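Local coordinates for long form D7clu1 salivary protein (Culex quinquefasciatus, PDB 6V4C), which binds and sequesters adenine nucleotides, ADP and ATP most tightly, so countering platelet aggregation and hemostasis in the host while the mosquito feeds on blood, at residues I125-S130 / D134-K139; Q157-Q160 / A164-C167. All coordinates share one frame; numbering follows the deposited sequence. Where two conformers were deposited one is given.

From the N terminus, interaction 1 comes first: helix 121-125 ends, a short loop turns, and helix 130-139 begins, so that segment 125-130 meets 134-139 with three helical residues between them. Interaction 2 follows, where helix 150-158 gives way to helix 164-172 and the three residues separating 157-160 from 164-167 form a non-helical loop. The two loops close in series, without nesting or crossing. The centres of interaction 1 and interaction 2 lie about 29 Å apart. Interaction 1 joins a helix junction to the ADP site, whereas interaction 2 packs the loop after helix 150-158 against helix 164-172, in the second PBP/GOBP family region.

Interaction 1 of 2, residues I125-S130 / D134-K139. With ADP (adenosine-5'-diphosphate), chain B.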
loop_
_atom_site.group_PDB
_atom_site.type_symbol
_atom_site.label_atom_id
_atom_site.label_comp_id
_atom_site.label_asym_id
_atom_site.label_seq_id
_atom_site.Cartn_x
_atom_site.Cartn_y
_atom_site.Cartn_z
ATOM N N ILE A 125 -17.010 -4.624 3.903
ATOM C CA ILE A 125 -16.525 -4.283 5.237
ATOM C C ILE A 125 -15.088 -3.776 5.178
ATOM O O ILE A 125 -14.717 -2.842 5.900
ATOM C CB ILE A 125 -16.693 -5.478 6.194
ATOM C CG1 ILE A 125 -18.177 -5.713 6.487
ATOM C CG2 ILE A 125 -15.922 -5.249 7.484
ATOM C CD1 ILE A 125 -18.441 -6.782 7.525
ATOM N N TYR A 126 -14.265 -4.365 4.312
ATOM C CA TYR A 126 -12.875 -3.955 4.164
ATOM C C TYR A 126 -12.672 -2.948 3.037
ATOM O O TYR A 126 -11.551 -2.790 2.544
ATOM C CB TYR A 126 -11.959 -5.172 4.042
ATOM C CG TYR A 126 -11.794 -5.872 5.373
ATOM C CD1 TYR A 126 -12.769 -6.739 5.849
ATOM C CD2 TYR A 126 -10.681 -5.636 6.171
ATOM C CE1 TYR A 126 -12.632 -7.366 7.074
ATOM C CE2 TYR A 126 -10.534 -6.259 7.398
ATOM C CZ TYR A 126 -11.512 -7.123 7.843
ATOM O OH TYR A 126 -11.374 -7.746 9.063
ATOM N N LEU A 127 -13.739 -2.265 2.623
ATOM C CA LEU A 127 -13.647 -1.063 1.796
ATOM C C LEU A 127 -12.978 -1.323 0.448
ATOM O O LEU A 127 -12.381 -0.421 -0.142
ATOM C CB LEU A 127 -12.965 0.084 2.551
ATOM C CG LEU A 127 -13.360 0.202 4.026
ATOM C CD1 LEU A 127 -12.671 1.374 4.708
ATOM C CD2 LEU A 127 -14.874 0.295 4.187
ATOM N N LEU A 128 -13.060 -2.559 -0.046
ATOM C CA LEU A 128 -12.580 -2.878 -1.382
ATOM C C LEU A 128 -13.680 -2.830 -2.432
ATOM O O LEU A 128 -13.376 -2.748 -3.628
ATOM C CB LEU A 128 -11.906 -4.251 -1.395
ATOM C CG LEU A 128 -10.594 -4.342 -0.609
ATOM C CD1 LEU A 128 -10.124 -5.781 -0.522
ATOM C CD2 LEU A 128 -9.524 -3.470 -1.252
ATOM N N ASP A 129 -14.942 -2.884 -2.012
ATOM C CA ASP A 129 -16.059 -2.702 -2.930
ATOM C C ASP A 129 -15.988 -1.310 -3.548
ATOM O O ASP A 129 -15.780 -0.320 -2.845
ATOM C CB ASP A 129 -17.366 -2.872 -2.161
ATOM C CG ASP A 129 -18.581 -2.620 -3.018
ATOM O OD1 ASP A 129 -19.036 -3.566 -3.696
ATOM O OD2 ASP A 129 -19.080 -1.476 -3.010
ATOM N N SER A 130 -16.174 -1.243 -4.871
ATOM C CA SER A 130 -15.937 0.004 -5.593
ATOM C C SER A 130 -16.839 1.130 -5.100
ATOM O O SER A 130 -16.391 2.273 -4.955
ATOM C CB SER A 130 -16.112 -0.211 -7.097
ATOM O OG SER A 130 -17.441 -0.584 -7.403
ATOM N N ASP A 134 -15.314 4.387 -3.140
ATOM C CA ASP A 134 -15.382 5.693 -3.786
ATOM C C ASP A 134 -16.195 6.691 -2.975
ATOM O O ASP A 134 -15.856 7.879 -2.943
ATOM C CB ASP A 134 -15.922 5.551 -5.210
ATOM C CG ASP A 134 -14.927 4.881 -6.138
ATOM O OD1 ASP A 134 -13.715 4.891 -5.816
ATOM O OD2 ASP A 134 -15.348 4.344 -7.184
ATOM N N ALA A 135 -17.263 6.236 -2.315
ATOM C CA ALA A 135 -18.036 7.133 -1.462
ATOM C C ALA A 135 -17.191 7.645 -0.302
ATOM O O ALA A 135 -17.251 8.831 0.047
ATOM C CB ALA A 135 -19.290 6.423 -0.951
ATOM N N ILE A 136 -16.386 6.768 0.296
ATOM C CA ILE A 136 -15.517 7.189 1.394
ATOM C C ILE A 136 -14.487 8.204 0.912
ATOM O O ILE A 136 -14.241 9.221 1.574
ATOM C CB ILE A 136 -14.873 5.963 2.066
ATOM C CG1 ILE A 136 -15.947 5.131 2.772
ATOM C CG2 ILE A 136 -13.767 6.389 3.034
ATOM C CD1 ILE A 136 -15.445 3.807 3.306
ATOM N N TYR A 137 -13.879 7.956 -0.254
ATOM C CA TYR A 137 -12.929 8.913 -0.814
ATOM C C TYR A 137 -13.581 10.275 -1.015
ATOM O O TYR A 137 -13.001 11.312 -0.670
ATOM C CB TYR A 137 -12.372 8.401 -2.143
ATOM C CG TYR A 137 -11.399 7.245 -2.044
ATOM C CD1 TYR A 137 -10.778 6.922 -0.843
ATOM C CD2 TYR A 137 -11.097 6.483 -3.164
ATOM C CE1 TYR A 137 -9.887 5.858 -0.762
ATOM C CE2 TYR A 137 -10.212 5.427 -3.095
ATOM C CZ TYR A 137 -9.611 5.116 -1.893
ATOM O OH TYR A 137 -8.730 4.063 -1.841
ATOM N N LYS A 138 -14.792 10.294 -1.583
ATOM C CA LYS A 138 -15.459 11.565 -1.852
ATOM C C LYS A 138 -15.744 12.323 -0.565
ATOM O O LYS A 138 -15.632 13.554 -0.523
ATOM C CB LYS A 138 -16.755 11.331 -2.628
ATOM C CG LYS A 138 -16.550 11.011 -4.098
ATOM C CD LYS A 138 -17.881 10.989 -4.838
ATOM C CE LYS A 138 -17.720 10.430 -6.246
ATOM N NZ LYS A 138 -16.725 11.191 -7.037
ATOM N N LYS A 139 -16.111 11.608 0.496
ATOM C CA LYS A 139 -16.436 12.251 1.759
ATOM C C LYS A 139 -15.210 12.538 2.615
ATOM O O LYS A 139 -15.330 13.270 3.604
ATOM C CB LYS A 139 -17.434 11.398 2.543
ATOM C CG LYS A 139 -18.782 11.252 1.855
ATOM C CD LYS A 139 -19.863 10.809 2.826
ATOM C CE LYS A 139 -20.111 9.321 2.735
ATOM N NZ LYS A 139 -21.156 8.875 3.702
HETATM P PB ADP B . -12.436 -0.437 -10.130
HETATM O O1B ADP B . -13.460 0.454 -10.368
HETATM O O2B ADP B . -12.312 -1.454 -11.102
HETATM O O3B ADP B . -12.515 -0.978 -8.873
HETATM P PA ADP B . -9.911 0.034 -11.490
HETATM O O1A ADP B . -9.864 0.844 -12.743
HETATM O O2A ADP B . -9.936 -1.342 -11.816
HETATM O O3A ADP B . -11.125 0.358 -10.594
HETATM O "O5'" ADP B . -8.963 0.234 -10.313
HETATM C "C5'" ADP B . -9.113 -0.454 -9.091
HETATM C "C4'" ADP B . -7.817 -0.516 -8.316
HETATM O "O4'" ADP B . -7.618 0.635 -7.535
HETATM C "C3'" ADP B . -7.706 -1.545 -7.214
HETATM O "O3'" ADP B . -7.318 -2.793 -7.685
HETATM C "C2'" ADP B . -6.745 -0.950 -6.190
HETATM O "O2'" ADP B . -5.509 -1.514 -6.309
HETATM C "C1'" ADP B . -6.580 0.455 -6.667
HETATM N N9 ADP B . -6.683 1.461 -5.657
HETATM C C8 ADP B . -7.712 1.617 -4.845
HETATM N N7 ADP B . -7.607 2.606 -4.059
HETATM C C5 ADP B . -6.417 3.154 -4.349
HETATM C C6 ADP B . -5.719 4.249 -3.855
HETATM N N6 ADP B . -6.129 5.018 -2.907
HETATM N N1 ADP B . -4.544 4.518 -4.368
HETATM C C2 ADP B . -4.084 3.751 -5.306
HETATM N N3 ADP B . -4.645 2.732 -5.851
HETATM C C4 ADP B . -5.827 2.459 -5.346
#
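The Tyr137 ring presents its hydroxyl-bearing edge to the adenine of ADP: N7 lies in the ring plane, and Tyr137 OH donates a hydrogen bond to ADP N7 over 2.9 Å. Adenine N6 is also near, 3.6 Å from Tyr137 CZ, but stands obliquely to the ring. With CG anti to the carbonyl carbon (chi1 -72°), the ring leaves helix 130-139 on the side of the base, which puts OH at N7; Arg133 of the same helix also hydrogen-bonds the nucleotide. The one hydrogen bond between the segments is the helical i to i+4 bond of the first turn, where Asp134 N donates to Ser130 O at 3.0 Å with an N-H...O angle of 158°. The Asp134 carboxylate folds back over the same carbonyl, OD2 lying 3.2 Å from Ser130 O, two acceptors that do not bond. Ser130 is an experimentally identified ADP-binding residue, and its CB here lies 4.1 Å from ADP O3B. The preceding helix ends in a Schellman motif, with Leu128 N bonded to Glu123 O and Leu127, at a positive phi of 61°, as its C-prime residue. The Leu127 side chain points toward the next helix and crosses that of Ile136 at about a right angle. Both Leu127 methyls meet Ile136 CD1, Leu127 CD2 at 3.7 Å and Leu127 CD1 slightly farther, and Pro8 of helix 8-22 touches both residues.

Interaction 2 of 2, residues Q157-Q160 / A164-C167; sequences QFYQ and AAYC
Tyr159 and Tyr166 lie with their ring planes almost parallel, 6° apart, yet slid so far past one another that the rings barely overlap; the ring centroids of Tyr159 and Tyr166 are 5.1 Å apart. The offset brings the root of one side chain, rather than its ring, over the other ring. Tyr159 CB sits on a face of Tyr166, 3.9 Å from the centroid and 27° off the ring normal, which meets the geometry of a CH-pi contact. The nearest ring atom to Tyr159 CB is Tyr166 CG, at 3.5 Å. With CG anti to the backbone N (chi1 -167°), the Tyr166 ring is brought alongside Tyr159 CB. In return, Tyr166 CA lies above a face of the Tyr159 ring, displaced toward the rim. Further along that ring, Tyr159 CE1 meets Ala165 CB at 4.0 Å, approaching obliquely. At the edge of Tyr166, Gln160 O comes near the ring plane, 3.5 Å from Tyr166 CD2. Each hydroxyl is anchored outside the pair, Tyr159 OH by Asp177 OD1 and Tyr166 OH by Arg152 NH1. This is helix-loop-helix packing in the all-helical, odorant-binding-protein-like second PBP/GOBP region. The contact folds the loop that follows helix 150-158 back onto the first turn of helix 164-172, which the Cys167-Cys295 disulfide links to the C terminus, while helix 179-190 flanks Tyr159 through Phe180 and an edge-to-face His183.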
loop_
_atom_site.group_PDB
_atom_site.type_symbol
_atom_site.label_atom_id
_atom_site.label_comp_id
_atom_site.label_asym_id
_atom_site.label_seq_id
_atom_site.Cartn_x
_atom_site.Cartn_y
_atom_site.Cartn_z
ATOM N N GLN A 157 -0.611 19.750 -0.462
ATOM C CA GLN A 157 -0.888 20.205 0.894
ATOM C C GLN A 157 0.119 21.244 1.364
ATOM O O GLN A 157 -0.207 22.070 2.225
ATOM C CB GLN A 157 -0.875 19.021 1.861
ATOM C CG GLN A 157 -1.838 17.901 1.511
ATOM C CD GLN A 157 -1.718 16.727 2.464
ATOM O OE1 GLN A 157 -1.595 16.906 3.675
ATOM N NE2 GLN A 157 -1.739 15.517 1.919
ATOM N N PHE A 158 1.335 21.223 0.819
ATOM C CA PHE A 158 2.421 22.042 1.333
ATOM C C PHE A 158 2.988 23.044 0.342
ATOM O O PHE A 158 3.627 24.009 0.775
ATOM C CB PHE A 158 3.565 21.157 1.852
ATOM C CG PHE A 158 3.111 20.082 2.799
ATOM C CD1 PHE A 158 2.544 20.411 4.019
ATOM C CD2 PHE A 158 3.243 18.746 2.466
ATOM C CE1 PHE A 158 2.117 19.426 4.893
ATOM C CE2 PHE A 158 2.821 17.756 3.334
ATOM C CZ PHE A 158 2.258 18.096 4.550
ATOM N N TYR A 159 2.776 22.858 -0.960
ATOM C CA TYR A 159 3.382 23.716 -1.963
ATOM C C TYR A 159 2.320 24.297 -2.882
ATOM O O TYR A 159 1.321 23.646 -3.203
ATOM C CB TYR A 159 4.385 22.946 -2.828
ATOM C CG TYR A 159 5.595 22.445 -2.083
ATOM C CD1 TYR A 159 6.623 23.309 -1.731
ATOM C CD2 TYR A 159 5.714 21.107 -1.737
ATOM C CE1 TYR A 159 7.735 22.855 -1.051
ATOM C CE2 TYR A 159 6.821 20.642 -1.057
ATOM C CZ TYR A 159 7.830 21.520 -0.716
ATOM O OH TYR A 159 8.935 21.061 -0.036
ATOM N N GLN A 160 2.552 25.536 -3.309
ATOM C CA GLN A 160 1.793 26.106 -4.408
ATOM C C GLN A 160 2.343 25.573 -5.721
ATOM O O GLN A 160 3.556 25.407 -5.879
ATOM C CB GLN A 160 1.908 27.628 -4.404
ATOM C CG GLN A 160 1.179 28.307 -3.263
ATOM C CD GLN A 160 0.916 29.773 -3.543
ATOM O OE1 GLN A 160 1.372 30.650 -2.809
ATOM N NE2 GLN A 160 0.175 30.047 -4.613
ATOM N N ALA A 164 9.118 27.726 -6.653
ATOM C CA ALA A 164 10.487 27.303 -6.934
ATOM C C ALA A 164 10.901 26.100 -6.095
ATOM O O ALA A 164 11.519 25.162 -6.611
ATOM C CB ALA A 164 11.454 28.469 -6.726
ATOM N N ALA A 165 10.574 26.107 -4.800
ATOM C CA ALA A 165 10.936 24.974 -3.956
ATOM C C ALA A 165 10.260 23.699 -4.436
ATOM O O ALA A 165 10.862 22.619 -4.412
ATOM C CB ALA A 165 10.576 25.265 -2.499
ATOM N N TYR A 166 9.008 23.809 -4.885
ATOM C CA TYR A 166 8.273 22.639 -5.353
ATOM C C TYR A 166 8.920 22.046 -6.597
ATOM O O TYR A 166 9.072 20.824 -6.704
ATOM C CB TYR A 166 6.821 23.029 -5.633
ATOM C CG TYR A 166 5.872 21.869 -5.833
ATOM C CD1 TYR A 166 6.228 20.575 -5.473
ATOM C CD2 TYR A 166 4.612 22.073 -6.383
ATOM C CE1 TYR A 166 5.354 19.514 -5.659
ATOM C CE2 TYR A 166 3.734 21.023 -6.574
ATOM C CZ TYR A 166 4.108 19.746 -6.211
ATOM O OH TYR A 166 3.227 18.704 -6.401
ATOM N N CYS A 167 9.311 22.893 -7.549
ATOM C CA CYS A 167 9.925 22.379 -8.768
ATOM C C CYS A 167 11.304 21.788 -8.506
ATOM O O CYS A 167 11.743 20.904 -9.249
ATOM C CB CYS A 167 9.964 23.460 -9.846
ATOM S SG CYS A 167 8.325 24.091 -10.270
#